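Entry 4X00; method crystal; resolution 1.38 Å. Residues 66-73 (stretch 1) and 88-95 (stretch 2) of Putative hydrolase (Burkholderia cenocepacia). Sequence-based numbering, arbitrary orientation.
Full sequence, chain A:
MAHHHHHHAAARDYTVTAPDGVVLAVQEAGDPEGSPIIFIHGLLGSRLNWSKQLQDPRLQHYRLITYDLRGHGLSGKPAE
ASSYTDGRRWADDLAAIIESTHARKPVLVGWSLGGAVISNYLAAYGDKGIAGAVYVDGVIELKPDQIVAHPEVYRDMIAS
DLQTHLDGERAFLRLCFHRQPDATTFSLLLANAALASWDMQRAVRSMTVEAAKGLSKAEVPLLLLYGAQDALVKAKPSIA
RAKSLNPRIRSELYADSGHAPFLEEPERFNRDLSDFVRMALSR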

# COMPACT_ATOMS: atom_id res chain seq x y z
N THR A 66 1.87 11.09 -2.00
CA THR A 66 0.89 10.02 -2.14
C THR A 66 0.50 9.91 -3.62
O THR A 66 0.75 10.83 -4.40
N TYR A 67 -0.13 8.81 -4.00
CA TYR A 67 -0.70 8.70 -5.33
C TYR A 67 -1.78 7.64 -5.33
O TYR A 67 -1.87 6.81 -4.41
N ASP A 68 -2.62 7.65 -6.37
CA ASP A 68 -3.62 6.61 -6.54
C ASP A 68 -3.02 5.52 -7.43
O ASP A 68 -2.46 5.79 -8.51
N LEU A 69 -3.10 4.27 -6.97
CA LEU A 69 -2.70 3.13 -7.81
C LEU A 69 -3.49 3.08 -9.11
O LEU A 69 -4.64 3.56 -9.19
N ARG A 70 -2.88 2.50 -10.14
CA ARG A 70 -3.66 2.22 -11.35
C ARG A 70 -4.94 1.48 -10.96
O ARG A 70 -4.97 0.64 -10.04
N GLY A 71 -6.02 1.81 -11.66
CA GLY A 71 -7.31 1.20 -11.36
C GLY A 71 -8.06 1.77 -10.18
O GLY A 71 -9.16 1.30 -9.89
N HIS A 72 -7.47 2.75 -9.49
CA HIS A 72 -8.01 3.31 -8.26
C HIS A 72 -8.15 4.82 -8.30
O HIS A 72 -7.46 5.49 -9.08
N GLY A 73 -9.03 5.35 -7.45
CA GLY A 73 -9.10 6.79 -7.23
C GLY A 73 -9.31 7.57 -8.52
O GLY A 73 -10.24 7.27 -9.30
N ARG A 88 4.88 -6.16 -12.73
CA ARG A 88 5.86 -5.17 -13.16
C ARG A 88 5.21 -3.84 -13.52
O ARG A 88 5.84 -2.78 -13.36
N ARG A 89 3.96 -3.86 -14.02
CA ARG A 89 3.33 -2.59 -14.41
C ARG A 89 3.16 -1.68 -13.20
O ARG A 89 3.35 -0.46 -13.28
N TRP A 90 2.79 -2.28 -12.07
CA TRP A 90 2.58 -1.49 -10.86
C TRP A 90 3.92 -1.00 -10.31
O TRP A 90 4.02 0.10 -9.78
N ALA A 91 4.93 -1.86 -10.37
CA ALA A 91 6.27 -1.43 -10.00
C ALA A 91 6.76 -0.29 -10.87
O ALA A 91 7.43 0.63 -10.37
N ASP A 92 6.46 -0.35 -12.17
CA ASP A 92 6.86 0.74 -13.07
C ASP A 92 6.11 2.04 -12.77
O ASP A 92 6.68 3.12 -12.96
N ASP A 93 4.86 1.94 -12.31
CA ASP A 93 4.14 3.14 -11.88
C ASP A 93 4.91 3.81 -10.74
O ASP A 93 5.12 5.03 -10.75
N LEU A 94 5.30 3.02 -9.73
CA LEU A 94 6.05 3.53 -8.60
C LEU A 94 7.39 4.12 -9.08
O LEU A 94 7.76 5.23 -8.66
N ALA A 95 8.09 3.42 -9.97
CA ALA A 95 9.36 3.94 -10.47
C ALA A 95 9.17 5.28 -11.17
O ALA A 95 10.01 6.18 -11.06

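Arg70 dominates the contact between the loop that follows the strand and the helix of residues 88-95. Its CA-to-CB bond points toward the helix, and a p, t, p course through chi1 to chi3 carries the guanidinium alongside Asp93, which is in the m rotamer and also points toward the loop. The two groups meet as a two-pronged salt bridge: NE of Arg70 donates to OD2 of Asp93 at 2.7 Å and NH1 of Arg70 to OD1 of Asp93 at 2.8 Å, both nearly linear, so the carboxylate lies at the guanidinium edge. One guanidinium face is left to Arg89, whose CB lies 3.9 Å from CZ of Arg70, while the end of the Arg89 side chain leads away.

Trp90 (chi1 m) starts sideways, but its indole comes nearer the loop. CG of Arg70 sits over its face, 3.8 Å from CE3 of Trp90, in a CH-pi contact. The ring edge meets Leu69, with CD1 of Leu69 3.9 Å from CZ3 of Trp90, and more loosely His72, whose ND1 donates to the Arg70 carbonyl O at 3.0 Å.

Beyond this cluster, Tyr67 (p) points toward the helix and packs against Leu94 (t, p), OH of Tyr67 lying 3.7 Å from CB of Leu94. One water links Tyr67 OH to Trp90 O; another accepts from Arg70 N and donates to Asp93 OD2.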

# COMPACT_ATOMS: atom_id res chain seq x y z
CB THR A 66 -0.38 10.28 -1.29
OG1 THR A 66 -0.92 11.56 -1.61
CG2 THR A 66 -0.09 10.23 0.20
CB TYR A 67 0.36 8.37 -6.38
CG TYR A 67 1.01 7.01 -6.32
CD1 TYR A 67 2.01 6.74 -5.39
CD2 TYR A 67 0.66 6.00 -7.21
CE1 TYR A 67 2.66 5.52 -5.35
CE2 TYR A 67 1.29 4.77 -7.20
CZ TYR A 67 2.32 4.54 -6.27
OH TYR A 67 2.96 3.32 -6.26
CB ASP A 68 -4.89 7.16 -7.20
CG ASP A 68 -5.61 8.19 -6.35
OD1 ASP A 68 -5.37 8.28 -5.12
OD2 ASP A 68 -6.40 8.96 -6.92
CB LEU A 69 -2.94 1.80 -7.08
CG LEU A 69 -2.12 1.55 -5.81
CD1 LEU A 69 -2.62 0.24 -5.17
CD2 LEU A 69 -0.64 1.49 -6.16
CB ARG A 70 -2.85 1.39 -12.36
CG ARG A 70 -2.43 -0.01 -11.92
CD ARG A 70 -1.76 -0.79 -13.09
NE ARG A 70 -0.72 0.06 -13.68
CZ ARG A 70 -0.52 0.22 -14.98
NH1 ARG A 70 0.35 1.11 -15.39
NH2 ARG A 70 -1.20 -0.52 -15.88
CB HIS A 72 -7.08 2.96 -7.08
CG HIS A 72 -7.06 1.50 -6.71
ND1 HIS A 72 -6.34 0.54 -7.40
CD2 HIS A 72 -7.63 0.86 -5.65
CE1 HIS A 72 -6.48 -0.63 -6.79
NE2 HIS A 72 -7.27 -0.46 -5.73
CB ARG A 88 6.68 -5.72 -14.35
CG ARG A 88 7.72 -4.76 -14.95
CD ARG A 88 8.76 -4.30 -13.92
NE ARG A 88 9.76 -3.45 -14.57
CZ ARG A 88 10.86 -3.90 -15.14
NH1 ARG A 88 11.11 -5.20 -15.16
NH2 ARG A 88 11.73 -3.06 -15.70
CB ARG A 89 1.95 -2.78 -15.04
CG ARG A 89 1.89 -3.52 -16.30
CD ARG A 89 2.50 -2.70 -17.40
NE ARG A 89 2.49 -3.56 -18.56
CZ ARG A 89 1.54 -3.58 -19.48
NH1 ARG A 89 0.52 -2.72 -19.44
NH2 ARG A 89 1.63 -4.45 -20.47
CB TRP A 90 1.86 -2.30 -9.78
CG TRP A 90 0.57 -2.99 -10.20
CD1 TRP A 90 0.43 -4.02 -11.08
CD2 TRP A 90 -0.74 -2.74 -9.68
NE1 TRP A 90 -0.88 -4.42 -11.15
CE2 TRP A 90 -1.63 -3.64 -10.30
CE3 TRP A 90 -1.25 -1.83 -8.75
CZ2 TRP A 90 -3.00 -3.65 -10.03
CZ3 TRP A 90 -2.60 -1.84 -8.48
CH2 TRP A 90 -3.46 -2.75 -9.10
CB ALA A 91 7.25 -2.61 -10.06
CB ASP A 92 6.65 0.35 -14.53
CG ASP A 92 7.63 -0.71 -15.01
OD1 ASP A 92 8.63 -1.03 -14.33
OD2 ASP A 92 7.39 -1.23 -16.11
CB ASP A 93 2.71 2.82 -11.37
CG ASP A 93 1.77 2.28 -12.44
OD1 ASP A 93 2.04 2.47 -13.63
OD2 ASP A 93 0.74 1.70 -12.05
CB LEU A 94 6.27 2.43 -7.58
CG LEU A 94 7.14 2.84 -6.40
CD1 LEU A 94 6.56 4.05 -5.64
CD2 LEU A 94 7.29 1.64 -5.49
CB ALA A 95 10.02 2.94 -11.40
O HOH W 1 2.17 1.45 -8.06
O HOH W 2 -0.10 1.56 -9.65